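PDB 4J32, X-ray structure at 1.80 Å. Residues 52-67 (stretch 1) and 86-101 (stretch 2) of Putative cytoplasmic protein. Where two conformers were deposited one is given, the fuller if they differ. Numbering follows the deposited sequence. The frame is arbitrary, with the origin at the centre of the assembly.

Stretch 1 52-67: YFQNACPIRMSYVLNA
Stretch 2, residues 86-101: NKFYIYRVNDMIDYLT

Two direct hydrogen bonds fasten the helix that runs through Pro58, Ser62 and Asn66 to the strand that begins at Phe88. In the straighter one, Asn66 ND2 donates to Phe88 O at 2.8 Å with an N-H...O angle of 173°; chi1 of -71° and chi2 of -33° aim the amide at the strand. In the other, Ile90 N donates to Ser62 OG at 2.9 Å and a more bent 136°. Ser62, chi1 m, in turn donates from OG to Pro58 O one helical turn back, also 2.9 Å, so its hydroxyl relays between strand amide and helix carbonyl. Pro58 O and Ile90 O lie 3.3 Å apart, but both are acceptors and do not bond.

Three waters extend this polar seam. One donates to Asn55 O and Tyr91 O, 2.8 Å from each; a second donates to Asn66 OD1 and accepts from Phe88 N, both at 2.9 Å; the third donates to Asn66 O at 2.8 Å and accepts from Lys87 NZ at 3.2 Å, the lysine being extended (m, t, t, t).

Helix and strand axes approach to 6.7 Å at 143°, nearer antiparallel than parallel. CA atoms pair accordingly: Pro58 with Tyr91 at 5.3 Å, Ser62 with Tyr89 at 5.1 Å, Asn66 with Lys87 at 6.9 Å. Phe88 to Ile90 is extended (phi/psi -115/144, -131/114, -73/137). Tyr91 at -117/-2 breaks that run, and Arg92 (-109/134) is the N-cap of helix 93-101, whose axis passes 9.2 Å from the first helix at 35°. Before the first helix, Asn55 (-97/104, chi1 t) caps it: OD1 accepts from Cys57 N at 3.0 Å.

Aromatic contacts lie at Tyr91, just after the strand, and at Tyr89 within it. The Phe53 (m) and Tyr91 (p) rings form an offset stack, centroids 4.5 Å apart and planes at 21°, while Tyr91 CB sits 3.9 Å from the Phe53 ring centroid, over its face. The Tyr89 CB leaves sideways, yet with chi1 m and chi2 -96° the ring reaches the helix: Asn66 ND2 lies over one face, 3.5 Å from Tyr89 CZ, and Ser62 CB is 3.6 Å from Tyr89 CD1.

Between the helices, Met96 (t, p, p) is a knob among Pro58, Met61, Ser62 and Leu65; its CE stands 3.2 Å from Ser62 OG and 4.0 Å from Met61 CB. Pro58 CD meets Val93 CG2 at 3.9 Å, and Leu65 CD1 touches Tyr99 CE2 at 3.8 Å and Leu100 CD2 at 4.3 Å. Altogether 897 Å² is buried, summed over both sides.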

# COMPACT_ATOMS: atom_id res chain seq x y z
N TYR A 52 14.22 0.52 9.46
CA TYR A 52 14.59 1.71 8.67
C TYR A 52 15.74 1.43 7.73
O TYR A 52 15.81 2.04 6.66
CB TYR A 52 15.01 2.87 9.58
CG TYR A 52 13.92 3.33 10.51
CD1 TYR A 52 13.07 4.36 10.14
CD2 TYR A 52 13.76 2.73 11.76
CE1 TYR A 52 12.04 4.78 11.00
CE2 TYR A 52 12.74 3.15 12.63
CZ TYR A 52 11.89 4.18 12.23
OH TYR A 52 10.90 4.61 13.08
N PHE A 53 16.67 0.57 8.14
CA PHE A 53 17.79 0.21 7.25
C PHE A 53 17.57 -1.23 6.83
O PHE A 53 17.34 -2.09 7.68
CB PHE A 53 19.13 0.27 7.97
CG PHE A 53 19.47 1.63 8.56
CD1 PHE A 53 18.89 2.80 8.06
CD2 PHE A 53 20.43 1.71 9.58
CE1 PHE A 53 19.23 4.05 8.59
CE2 PHE A 53 20.78 2.96 10.12
CZ PHE A 53 20.17 4.12 9.63
N GLN A 54 17.66 -1.47 5.52
CA GLN A 54 17.53 -2.81 4.95
C GLN A 54 18.72 -3.17 4.05
O GLN A 54 18.95 -4.36 3.78
CB GLN A 54 16.22 -2.92 4.14
CG GLN A 54 14.96 -2.76 4.99
CD GLN A 54 14.71 -3.97 5.91
OE1 GLN A 54 14.10 -4.93 5.52
NE2 GLN A 54 15.24 -3.92 7.13
N ASN A 55 19.43 -2.16 3.56
CA ASN A 55 20.62 -2.38 2.71
C ASN A 55 21.88 -2.31 3.57
O ASN A 55 22.30 -1.23 3.98
CB ASN A 55 20.71 -1.37 1.56
CG ASN A 55 21.84 -1.71 0.57
OD1 ASN A 55 22.62 -2.65 0.81
ND2 ASN A 55 21.93 -0.97 -0.53
N ALA A 56 22.45 -3.47 3.86
CA ALA A 56 23.63 -3.54 4.75
C ALA A 56 24.94 -3.11 4.10
O ALA A 56 25.94 -2.87 4.80
CB ALA A 56 23.76 -4.94 5.37
N CYS A 57 24.93 -2.96 2.77
CA CYS A 57 26.12 -2.62 2.00
C CYS A 57 26.99 -1.51 2.65
O CYS A 57 28.15 -1.78 3.01
CB CYS A 57 25.77 -2.32 0.53
SG CYS A 57 27.09 -1.43 -0.33
N PRO A 58 26.45 -0.28 2.85
CA PRO A 58 27.32 0.76 3.40
C PRO A 58 27.68 0.56 4.87
O PRO A 58 28.72 1.05 5.33
CB PRO A 58 26.52 2.05 3.19
CG PRO A 58 25.09 1.62 3.17
CD PRO A 58 25.11 0.25 2.50
N ILE A 59 26.82 -0.15 5.59
CA ILE A 59 27.07 -0.42 7.00
C ILE A 59 28.22 -1.41 7.12
O ILE A 59 29.09 -1.27 8.00
CB ILE A 59 25.79 -0.93 7.70
CG1 ILE A 59 24.66 0.11 7.55
CG2 ILE A 59 26.08 -1.24 9.22
CD1 ILE A 59 23.24 -0.34 8.03
N ARG A 60 28.26 -2.41 6.23
CA ARG A 60 29.40 -3.34 6.28
C ARG A 60 30.72 -2.64 5.95
O ARG A 60 31.74 -2.88 6.61
CB ARG A 60 29.21 -4.54 5.36
CG ARG A 60 27.96 -5.41 5.62
CD ARG A 60 27.98 -6.63 4.68
NE ARG A 60 26.79 -7.45 4.84
CZ ARG A 60 25.81 -7.54 3.94
NH1 ARG A 60 25.88 -6.86 2.78
NH2 ARG A 60 24.76 -8.29 4.20
N MET A 61 30.72 -1.78 4.94
CA MET A 61 31.91 -1.01 4.58
C MET A 61 32.34 -0.08 5.72
O MET A 61 33.53 0.08 6.01
CB MET A 61 31.68 -0.25 3.27
CG MET A 61 31.77 -1.14 2.02
SD MET A 61 33.32 -2.06 1.90
CE MET A 61 34.52 -0.71 1.85
N SER A 62 31.36 0.53 6.40
CA SER A 62 31.67 1.34 7.58
C SER A 62 32.35 0.51 8.68
O SER A 62 33.32 0.94 9.30
CB SER A 62 30.39 2.00 8.13
OG SER A 62 29.86 2.91 7.18
N TYR A 63 31.81 -0.68 8.92
CA TYR A 63 32.41 -1.59 9.89
C TYR A 63 33.89 -1.87 9.53
O TYR A 63 34.76 -1.79 10.40
CB TYR A 63 31.60 -2.89 9.97
CG TYR A 63 32.10 -3.89 10.99
CD1 TYR A 63 31.59 -3.89 12.29
CD2 TYR A 63 33.05 -4.86 10.64
CE1 TYR A 63 32.03 -4.83 13.23
CE2 TYR A 63 33.51 -5.80 11.58
CZ TYR A 63 33.00 -5.77 12.87
OH TYR A 63 33.41 -6.70 13.81
N VAL A 64 34.16 -2.19 8.26
CA VAL A 64 35.53 -2.41 7.78
C VAL A 64 36.45 -1.23 8.14
O VAL A 64 37.54 -1.40 8.70
CB VAL A 64 35.55 -2.66 6.24
CG1 VAL A 64 36.99 -2.56 5.65
CG2 VAL A 64 34.88 -4.01 5.92
N LEU A 65 36.01 -0.03 7.80
CA LEU A 65 36.84 1.16 8.06
C LEU A 65 37.05 1.36 9.57
O LEU A 65 38.18 1.60 10.04
CB LEU A 65 36.19 2.40 7.44
CG LEU A 65 36.09 2.33 5.90
CD1 LEU A 65 35.11 3.39 5.40
CD2 LEU A 65 37.46 2.52 5.25
N ASN A 66 35.97 1.24 10.33
CA ASN A 66 36.06 1.40 11.79
C ASN A 66 36.96 0.35 12.41
O ASN A 66 37.71 0.66 13.33
CB ASN A 66 34.68 1.38 12.44
CG ASN A 66 33.90 2.64 12.13
OD1 ASN A 66 34.47 3.71 12.00
ND2 ASN A 66 32.58 2.51 12.00
N ALA A 67 36.92 -0.86 11.87
CA ALA A 67 37.66 -1.99 12.46
C ALA A 67 39.14 -2.07 12.15
O ALA A 67 39.90 -2.72 12.89
CB ALA A 67 36.97 -3.31 12.12
N ASN A 86 30.32 3.09 19.83
CA ASN A 86 30.39 4.56 19.74
C ASN A 86 31.15 5.07 18.50
O ASN A 86 31.54 6.24 18.45
CB ASN A 86 30.95 5.18 21.03
CG ASN A 86 30.15 4.78 22.24
OD1 ASN A 86 28.93 4.76 22.21
ND2 ASN A 86 30.85 4.43 23.31
N LYS A 87 31.36 4.18 17.54
CA LYS A 87 31.89 4.56 16.22
C LYS A 87 30.73 4.75 15.25
O LYS A 87 29.60 4.41 15.55
CB LYS A 87 32.89 3.50 15.71
CG LYS A 87 34.05 3.26 16.70
CD LYS A 87 35.10 2.29 16.14
CE LYS A 87 36.09 1.89 17.24
NZ LYS A 87 36.90 0.72 16.76
N PHE A 88 31.02 5.29 14.06
CA PHE A 88 29.96 5.78 13.18
C PHE A 88 29.84 5.01 11.89
O PHE A 88 30.86 4.60 11.30
CB PHE A 88 30.14 7.28 12.91
CG PHE A 88 30.29 8.08 14.17
CD1 PHE A 88 29.17 8.44 14.92
CD2 PHE A 88 31.56 8.43 14.64
CE1 PHE A 88 29.31 9.15 16.12
CE2 PHE A 88 31.71 9.15 15.82
CZ PHE A 88 30.58 9.50 16.57
N TYR A 89 28.59 4.86 11.44
CA TYR A 89 28.24 3.97 10.34
C TYR A 89 27.37 4.69 9.35
O TYR A 89 26.25 5.10 9.67
CB TYR A 89 27.51 2.72 10.90
CG TYR A 89 28.42 1.88 11.76
CD1 TYR A 89 29.08 0.78 11.23
CD2 TYR A 89 28.67 2.22 13.11
CE1 TYR A 89 29.96 0.02 12.01
CE2 TYR A 89 29.55 1.47 13.90
CZ TYR A 89 30.18 0.37 13.33
OH TYR A 89 31.05 -0.36 14.08
N ILE A 90 27.92 4.88 8.14
CA ILE A 90 27.20 5.47 7.01
C ILE A 90 26.18 4.47 6.48
O ILE A 90 26.48 3.28 6.34
CB ILE A 90 28.23 5.92 5.93
CG1 ILE A 90 28.98 7.17 6.42
CG2 ILE A 90 27.54 6.12 4.53
CD1 ILE A 90 30.19 7.57 5.49
N TYR A 91 24.97 4.94 6.18
CA TYR A 91 23.88 4.02 5.84
C TYR A 91 23.33 4.17 4.42
O TYR A 91 22.41 3.42 4.02
CB TYR A 91 22.78 4.06 6.91
CG TYR A 91 22.16 5.44 7.17
CD1 TYR A 91 21.12 5.90 6.37
CD2 TYR A 91 22.61 6.25 8.21
CE1 TYR A 91 20.52 7.15 6.60
CE2 TYR A 91 22.00 7.49 8.46
CZ TYR A 91 20.95 7.92 7.67
OH TYR A 91 20.35 9.15 7.86
N ARG A 92 23.87 5.12 3.67
CA ARG A 92 23.53 5.29 2.25
C ARG A 92 24.70 4.88 1.36
O ARG A 92 25.85 5.28 1.59
CB ARG A 92 23.12 6.74 1.95
CG ARG A 92 21.83 7.15 2.65
CD ARG A 92 21.44 8.61 2.32
NE ARG A 92 20.05 8.83 2.73
CZ ARG A 92 19.62 9.71 3.64
NH1 ARG A 92 20.48 10.54 4.24
NH2 ARG A 92 18.32 9.78 3.93
N VAL A 93 24.38 4.11 0.33
CA VAL A 93 25.35 3.69 -0.68
C VAL A 93 26.02 4.89 -1.33
O VAL A 93 27.25 4.95 -1.41
CB VAL A 93 24.71 2.79 -1.76
CG1 VAL A 93 25.75 2.47 -2.87
CG2 VAL A 93 24.22 1.48 -1.08
N ASN A 94 25.23 5.88 -1.76
CA ASN A 94 25.77 7.04 -2.44
C ASN A 94 26.77 7.78 -1.53
O ASN A 94 27.79 8.31 -2.00
CB ASN A 94 24.64 7.97 -2.90
CG ASN A 94 24.07 7.59 -4.28
OD1 ASN A 94 24.67 6.81 -5.03
ND2 ASN A 94 22.91 8.18 -4.64
N ASP A 95 26.45 7.83 -0.24
CA ASP A 95 27.31 8.50 0.75
C ASP A 95 28.60 7.74 0.95
O ASP A 95 29.67 8.34 1.02
CB ASP A 95 26.60 8.68 2.11
CG ASP A 95 25.65 9.87 2.12
OD1 ASP A 95 25.63 10.67 1.13
OD2 ASP A 95 24.93 10.02 3.13
N MET A 96 28.52 6.42 1.00
CA MET A 96 29.73 5.61 1.19
C MET A 96 30.65 5.77 0.00
O MET A 96 31.87 5.93 0.17
CB MET A 96 29.40 4.13 1.41
CG MET A 96 30.66 3.22 1.47
SD MET A 96 31.93 3.71 2.67
CE MET A 96 31.08 3.56 4.25
N ILE A 97 30.07 5.76 -1.19
CA ILE A 97 30.85 5.99 -2.42
C ILE A 97 31.57 7.34 -2.36
O ILE A 97 32.79 7.42 -2.61
CB ILE A 97 29.97 5.86 -3.68
CG1 ILE A 97 29.52 4.41 -3.83
CG2 ILE A 97 30.78 6.28 -4.94
CD1 ILE A 97 28.47 4.16 -4.94
N ASP A 98 30.84 8.39 -2.01
CA ASP A 98 31.41 9.74 -1.97
C ASP A 98 32.47 9.85 -0.88
O ASP A 98 33.51 10.50 -1.07
CB ASP A 98 30.33 10.79 -1.76
CG ASP A 98 29.50 11.03 -3.01
OD1 ASP A 98 30.02 10.87 -4.14
OD2 ASP A 98 28.32 11.40 -2.85
N TYR A 99 32.21 9.19 0.26
CA TYR A 99 33.17 9.16 1.38
C TYR A 99 34.51 8.60 0.94
O TYR A 99 35.58 9.19 1.19
CB TYR A 99 32.61 8.34 2.57
CG TYR A 99 33.59 8.25 3.73
CD1 TYR A 99 33.60 9.21 4.75
CD2 TYR A 99 34.54 7.21 3.80
CE1 TYR A 99 34.53 9.13 5.84
CE2 TYR A 99 35.47 7.13 4.86
CZ TYR A 99 35.45 8.08 5.87
OH TYR A 99 36.36 7.99 6.89
N LEU A 100 34.47 7.45 0.26
CA LEU A 100 35.70 6.83 -0.23
C LEU A 100 36.44 7.70 -1.26
O LEU A 100 37.65 7.83 -1.20
CB LEU A 100 35.42 5.42 -0.78
CG LEU A 100 34.89 4.44 0.29
CD1 LEU A 100 34.17 3.31 -0.40
CD2 LEU A 100 35.98 3.93 1.20
N THR A 101 35.69 8.34 -2.15
CA THR A 101 36.26 9.24 -3.17
C THR A 101 37.06 10.34 -2.48
O THR A 101 38.12 10.75 -2.98
CB THR A 101 35.14 9.85 -4.06
OG1 THR A 101 34.42 8.79 -4.71
CG2 THR A 101 35.72 10.78 -5.10
O HOH W 1 21.31 1.10 5.07
O HOH W 2 33.71 6.12 13.40
O HOH W 3 38.42 2.81 14.92